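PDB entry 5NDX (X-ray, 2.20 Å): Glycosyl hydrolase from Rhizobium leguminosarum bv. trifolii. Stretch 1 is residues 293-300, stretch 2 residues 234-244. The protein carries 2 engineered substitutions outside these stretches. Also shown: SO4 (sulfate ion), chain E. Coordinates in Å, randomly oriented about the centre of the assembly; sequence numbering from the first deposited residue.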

ATOM      1  N   GLU A 293      -1.172  10.358  -9.568  1.00 32.70           N
ATOM      2  CA  GLU A 293      -0.714  11.578 -10.202  1.00 32.19           C
ATOM      3  C   GLU A 293      -1.873  12.556 -10.489  1.00 33.84           C
ATOM      4  O   GLU A 293      -1.707  13.779 -10.363  1.00 33.68           O
ATOM      5  CB  GLU A 293       0.089  11.261 -11.456  1.00 33.99           C
ATOM      6  CG  GLU A 293       0.750  12.467 -12.092  1.00 34.50           C
ATOM      7  CD  GLU A 293      -0.121  13.250 -13.070  1.00 37.07           C
ATOM      8  OE1 GLU A 293      -1.172  12.757 -13.522  1.00 35.73           O
ATOM      9  OE2 GLU A 293       0.316  14.374 -13.424  1.00 39.34           O
ATOM     10  N   GLN A 294      -3.024  12.028 -10.878  1.00 32.18           N
ATOM     11  CA  GLN A 294      -4.207  12.842 -11.079  1.00 33.55           C
ATOM     12  C   GLN A 294      -4.653  13.561  -9.786  1.00 34.05           C
ATOM     13  O   GLN A 294      -5.049  14.732  -9.823  1.00 32.80           O
ATOM     14  CB  GLN A 294      -5.379  12.001 -11.611  1.00 34.49           C
ATOM     15  CG  GLN A 294      -5.230  11.541 -13.049  1.00 34.92           C
ATOM     16  CD  GLN A 294      -6.195  10.406 -13.408  1.00 36.13           C
ATOM     17  OE1 GLN A 294      -6.806   9.783 -12.565  1.00 38.29           O
ATOM     18  NE2 GLN A 294      -6.261  10.097 -14.654  1.00 39.68           N
ATOM     19  N   HIS A 295      -4.644  12.858  -8.665  1.00 32.44           N
ATOM     20  CA  HIS A 295      -4.962  13.505  -7.402  1.00 32.82           C
ATOM     21  C   HIS A 295      -3.937  14.610  -7.066  1.00 34.80           C
ATOM     22  O   HIS A 295      -4.312  15.694  -6.615  1.00 33.24           O
ATOM     23  CB  HIS A 295      -5.030  12.483  -6.262  1.00 33.03           C
ATOM     24  CG  HIS A 295      -6.312  11.739  -6.221  1.00 32.93           C
ATOM     25  ND1 HIS A 295      -6.603  10.722  -7.104  1.00 33.12           N
ATOM     26  CD2 HIS A 295      -7.391  11.860  -5.401  1.00 33.18           C
ATOM     27  CE1 HIS A 295      -7.819  10.263  -6.847  1.00 33.56           C
ATOM     28  NE2 HIS A 295      -8.314  10.931  -5.814  1.00 33.36           N
ATOM     29  N   ASP A 296      -2.660  14.338  -7.292  1.00 32.66           N
ATOM     30  CA  ASP A 296      -1.633  15.322  -7.022  1.00 34.50           C
ATOM     31  C   ASP A 296      -1.794  16.576  -7.919  1.00 34.80           C
ATOM     32  O   ASP A 296      -1.768  17.707  -7.418  1.00 35.51           O
ATOM     33  CB  ASP A 296      -0.232  14.727  -7.182  1.00 34.24           C
ATOM     34  CG  ASP A 296       0.861  15.676  -6.701  1.00 36.62           C
ATOM     35  OD1 ASP A 296       0.956  16.010  -5.491  1.00 36.62           O
ATOM     36  OD2 ASP A 296       1.636  16.072  -7.552  1.00 39.32           O
ATOM     37  N   ARG A 297      -1.980  16.367  -9.210  1.00 32.91           N
ATOM     38  CA  ARG A 297      -2.031  17.455 -10.162  1.00 34.62           C
ATOM     39  C   ARG A 297      -3.383  18.235 -10.135  1.00 35.48           C
ATOM     40  O   ARG A 297      -3.390  19.436 -10.289  1.00 35.83           O
ATOM     41  CB  ARG A 297      -1.739  16.923 -11.546  1.00 36.41           C
ATOM     42  CG  ARG A 297      -1.897  17.945 -12.683  1.00 38.81           C
ATOM     43  CD  ARG A 297      -1.382  17.410 -14.003  1.00 38.35           C
ATOM     44  NE  ARG A 297      -1.813  16.010 -14.206  1.00 39.27           N
ATOM     45  CZ  ARG A 297      -3.005  15.614 -14.647  1.00 39.38           C
ATOM     46  NH1 ARG A 297      -3.912  16.489 -15.054  1.00 39.39           N
ATOM     47  NH2 ARG A 297      -3.273  14.325 -14.718  1.00 38.80           N
ATOM     48  N   ARG A 298      -4.495  17.563  -9.940  1.00 35.36           N
ATOM     49  CA  ARG A 298      -5.820  18.173 -10.053  1.00 36.57           C
ATOM     50  C   ARG A 298      -6.438  18.574  -8.723  1.00 39.57           C
ATOM     51  O   ARG A 298      -7.362  19.404  -8.710  1.00 41.01           O
ATOM     52  CB  ARG A 298      -6.792  17.227 -10.783  1.00 37.40           C
ATOM     53  CG  ARG A 298      -6.357  16.919 -12.216  1.00 38.38           C
ATOM     54  CD  ARG A 298      -7.363  16.043 -13.000  1.00 39.07           C
ATOM     55  NE  ARG A 298      -8.661  16.699 -12.990  1.00 39.37           N
ATOM     56  CZ  ARG A 298      -9.857  16.119 -13.021  1.00 39.98           C
ATOM     57  NH1 ARG A 298     -10.021  14.815 -13.143  1.00 39.85           N
ATOM     58  NH2 ARG A 298     -10.929  16.864 -12.892  1.00 41.99           N
ATOM     59  N   ILE A 299      -5.999  17.967  -7.606  1.00 36.97           N
ATOM     60  CA  ILE A 299      -6.555  18.322  -6.322  1.00 37.11           C
ATOM     61  C   ILE A 299      -5.524  19.072  -5.434  1.00 39.23           C
ATOM     62  O   ILE A 299      -5.808  20.180  -4.961  1.00 36.54           O
ATOM     63  CB  ILE A 299      -7.193  17.134  -5.579  1.00 37.09           C
ATOM     64  CG1 ILE A 299      -8.274  16.479  -6.443  1.00 38.19           C
ATOM     65  CG2 ILE A 299      -7.883  17.630  -4.305  1.00 37.91           C
ATOM     66  CD1 ILE A 299      -8.973  15.290  -5.782  1.00 38.22           C
ATOM     67  N   ILE A 300      -4.354  18.482  -5.231  1.00 37.47           N
ATOM     68  CA  ILE A 300      -3.412  18.959  -4.235  1.00 37.95           C
ATOM     69  C   ILE A 300      -2.667  20.181  -4.726  1.00 38.38           C
ATOM     70  O   ILE A 300      -2.655  21.172  -4.033  1.00 39.38           O
ATOM     71  CB  ILE A 300      -2.434  17.872  -3.819  1.00 38.28           C
ATOM     72  CG1 ILE A 300      -3.211  16.731  -3.163  1.00 38.10           C
ATOM     73  CG2 ILE A 300      -1.368  18.432  -2.869  1.00 41.08           C
ATOM     74  CD1 ILE A 300      -2.403  15.485  -2.935  1.00 38.34           C
TER
HETATM   75  S   SO4 E 704      -3.824  20.244 -15.282  1.00126.32           S
HETATM   76  O1  SO4 E 704      -3.347  20.041 -16.666  1.00125.60           O
HETATM   77  O2  SO4 E 704      -2.690  20.706 -14.440  1.00120.82           O
HETATM   78  O3  SO4 E 704      -4.904  21.260 -15.277  1.00140.70           O
HETATM   79  O4  SO4 E 704      -4.394  18.982 -14.768  1.00125.59           O
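Stretch 2 234-244: KTNAIVDRTLL

Stretch 2 is helical through most of its length; its first residue, Lys 234, is in a loop. It runs in the same general direction as helix 293-300. The axes cross at -36° and approach to 9.6 Å. In register, the CA atoms of Gln 294 and Asn 236 lie 6.9 Å apart, those of His 295 and Val 239 6.4 Å.

Val 239 is the central apolar contact, a knob among Gln 294, His 295, Arg 298 and Ile 299. Val 239 CG2 lies over one face of the His 295 ring, 3.7 Å from the centroid, a CH-pi contact. Val 239 CG1 packs 3.8 Å from Ile 299 CG1. One turn on, Leu 243 CD2 lies 4.0 Å from Ile 299 CG1.

Direct polar contacts lie along one side of this packing. Gln 294 NE2 donates to Thr 235 OG1 at 3.0 Å. Arg 298 NH2 forms a salt bridge with Asp 240 OD1 at 2.7 Å. The CA-to-CB bond of Asp 240 points away from stretch 1, but its carboxylate end comes nearer and pairs with the guanidinium charge. Arg 298 NH1 also donates to Asp 240 OD1 at 3.1 Å, and weakly to Asn 236 O at 3.2 Å.

Two waters bridge the helices. One donates to Thr 235 O and Gln 294 OE1. The other links Thr 242 OG1 to His 295 NE2.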

ATOM      1  N   LYS A 234     -12.476   4.463 -15.165  1.00 36.33           N
ATOM      2  CA  LYS A 234     -12.503   5.900 -15.521  1.00 39.34           C
ATOM      3  C   LYS A 234     -11.780   6.677 -14.400  1.00 35.50           C
ATOM      4  O   LYS A 234     -12.399   7.096 -13.436  1.00 34.91           O
ATOM      5  CB  LYS A 234     -13.972   6.419 -15.647  1.00 45.19           C
ATOM      6  CG  LYS A 234     -14.671   6.107 -16.970  1.00 52.54           C
ATOM      7  CD  LYS A 234     -14.388   4.674 -17.423  1.00 61.86           C
ATOM      8  CE  LYS A 234     -15.253   4.076 -18.566  1.00 65.24           C
ATOM      9  NZ  LYS A 234     -16.134   2.992 -17.999  1.00 62.28           N
ATOM     10  N   THR A 235     -10.476   6.797 -14.504  1.00 34.62           N
ATOM     11  CA  THR A 235      -9.686   7.249 -13.369  1.00 34.73           C
ATOM     12  C   THR A 235      -9.946   8.731 -13.060  1.00 34.15           C
ATOM     13  O   THR A 235     -10.072   9.099 -11.882  1.00 32.20           O
ATOM     14  CB  THR A 235      -8.187   6.964 -13.544  1.00 33.44           C
ATOM     15  OG1 THR A 235      -7.735   7.499 -14.789  1.00 33.48           O
ATOM     16  CG2 THR A 235      -7.925   5.497 -13.551  1.00 34.56           C
ATOM     17  N   ASN A 236      -9.991   9.571 -14.083  1.00 34.94           N
ATOM     18  CA  ASN A 236     -10.275  10.995 -13.862  1.00 37.95           C
ATOM     19  C   ASN A 236     -11.620  11.249 -13.192  1.00 38.39           C
ATOM     20  O   ASN A 236     -11.750  12.252 -12.439  1.00 37.80           O
ATOM     21  CB  ASN A 236     -10.099  11.849 -15.143  1.00 40.22           C
ATOM     22  CG  ASN A 236      -8.647  12.403 -15.313  1.00 43.21           C
ATOM     23  OD1 ASN A 236      -8.042  12.282 -16.390  1.00 49.94           O
ATOM     24  ND2 ASN A 236      -8.110  13.006 -14.297  1.00 40.06           N
ATOM     25  N   ALA A 237     -12.587  10.335 -13.356  1.00 36.88           N
ATOM     26  CA  ALA A 237     -13.880  10.537 -12.708  1.00 38.48           C
ATOM     27  C   ALA A 237     -13.821  10.337 -11.199  1.00 37.50           C
ATOM     28  O   ALA A 237     -14.677  10.834 -10.468  1.00 36.84           O
ATOM     29  CB  ALA A 237     -14.968   9.667 -13.345  1.00 39.69           C
ATOM     30  N   ILE A 238     -12.822   9.603 -10.722  1.00 35.38           N
ATOM     31  CA  ILE A 238     -12.615   9.478  -9.289  1.00 35.09           C
ATOM     32  C   ILE A 238     -12.353  10.865  -8.707  1.00 35.23           C
ATOM     33  O   ILE A 238     -12.964  11.252  -7.737  1.00 36.07           O
ATOM     34  CB  ILE A 238     -11.456   8.521  -8.936  1.00 34.14           C
ATOM     35  CG1 ILE A 238     -11.803   7.077  -9.354  1.00 34.37           C
ATOM     36  CG2 ILE A 238     -11.137   8.586  -7.444  1.00 34.43           C
ATOM     37  CD1 ILE A 238     -10.595   6.126  -9.332  1.00 35.11           C
ATOM     38  N   VAL A 239     -11.437  11.595  -9.314  1.00 36.98           N
ATOM     39  CA  VAL A 239     -11.155  12.971  -8.932  1.00 36.63           C
ATOM     40  C   VAL A 239     -12.388  13.890  -9.168  1.00 38.00           C
ATOM     41  O   VAL A 239     -12.676  14.752  -8.339  1.00 36.94           O
ATOM     42  CB  VAL A 239      -9.952  13.522  -9.693  1.00 35.93           C
ATOM     43  CG1 VAL A 239      -9.867  15.043  -9.535  1.00 35.58           C
ATOM     44  CG2 VAL A 239      -8.693  12.856  -9.182  1.00 35.45           C
ATOM     45  N   ASP A 240     -13.104  13.699 -10.267  1.00 37.85           N
ATOM     46  CA  ASP A 240     -14.303  14.508 -10.537  1.00 39.98           C
ATOM     47  C   ASP A 240     -15.333  14.330  -9.424  1.00 39.21           C
ATOM     48  O   ASP A 240     -15.869  15.330  -8.909  1.00 39.12           O
ATOM     49  CB  ASP A 240     -14.956  14.168 -11.888  1.00 41.62           C
ATOM     50  CG  ASP A 240     -14.048  14.444 -13.062  1.00 43.84           C
ATOM     51  OD1 ASP A 240     -13.101  15.248 -12.931  1.00 45.95           O
ATOM     52  OD2 ASP A 240     -14.261  13.824 -14.123  1.00 48.23           O
ATOM     53  N   ARG A 241     -15.609  13.088  -9.038  1.00 36.34           N
ATOM     54  CA  ARG A 241     -16.604  12.887  -7.998  1.00 38.23           C
ATOM     55  C   ARG A 241     -16.142  13.394  -6.642  1.00 39.55           C
ATOM     56  O   ARG A 241     -16.963  13.892  -5.879  1.00 41.53           O
ATOM     57  CB  ARG A 241     -17.128  11.452  -7.947  1.00 38.71           C
ATOM     58  CG  ARG A 241     -17.867  11.044  -9.247  1.00 40.98           C
ATOM     59  CD  ARG A 241     -18.634   9.750  -9.029  1.00 41.94           C
ATOM     60  NE  ARG A 241     -17.747   8.722  -8.504  1.00 41.23           N
ATOM     61  CZ  ARG A 241     -16.923   8.002  -9.248  1.00 41.98           C
ATOM     62  NH1 ARG A 241     -16.894   8.164 -10.562  1.00 42.14           N
ATOM     63  NH2 ARG A 241     -16.135   7.088  -8.665  1.00 44.16           N
ATOM     64  N   THR A 242     -14.841  13.313  -6.356  1.00 38.22           N
ATOM     65  CA  THR A 242     -14.291  13.844  -5.106  1.00 38.71           C
ATOM     66  C   THR A 242     -14.468  15.368  -5.031  1.00 38.95           C
ATOM     67  O   THR A 242     -14.834  15.906  -3.981  1.00 38.56           O
ATOM     68  CB  THR A 242     -12.801  13.435  -4.927  1.00 36.99           C
ATOM     69  OG1 THR A 242     -12.715  12.005  -5.007  1.00 36.56           O
ATOM     70  CG2 THR A 242     -12.238  13.914  -3.576  1.00 36.20           C
ATOM     71  N   LEU A 243     -14.208  16.045  -6.140  1.00 39.85           N
ATOM     72  CA  LEU A 243     -14.364  17.489  -6.220  1.00 42.60           C
ATOM     73  C   LEU A 243     -15.848  17.908  -6.176  1.00 45.21           C
ATOM     74  O   LEU A 243     -16.152  18.966  -5.649  1.00 43.30           O
ATOM     75  CB  LEU A 243     -13.672  18.056  -7.454  1.00 42.36           C
ATOM     76  CG  LEU A 243     -12.144  18.007  -7.443  1.00 43.33           C
ATOM     77  CD1 LEU A 243     -11.604  18.553  -8.754  1.00 43.78           C
ATOM     78  CD2 LEU A 243     -11.574  18.772  -6.274  1.00 43.76           C
ATOM     79  N   LEU A 244     -16.743  17.060  -6.690  1.00 45.27           N
ATOM     80  CA  LEU A 244     -18.184  17.274  -6.563  1.00 46.60           C
ATOM     81  C   LEU A 244     -18.572  17.255  -5.105  1.00 45.04           C
ATOM     82  O   LEU A 244     -19.378  18.054  -4.664  1.00 42.06           O
ATOM     83  CB  LEU A 244     -18.967  16.184  -7.288  1.00 48.10           C
ATOM     84  CG  LEU A 244     -20.432  16.448  -7.559  1.00 53.51           C
ATOM     85  CD1 LEU A 244     -20.545  17.541  -8.616  1.00 56.51           C
ATOM     86  CD2 LEU A 244     -21.092  15.176  -8.086  1.00 55.99           C
TER
HETATM   87  O   HOH W   1      -8.040   9.402 -10.135  1.00 39.69           O
HETATM   88  O   HOH W   2     -10.538  10.442  -4.264  1.00 34.81           O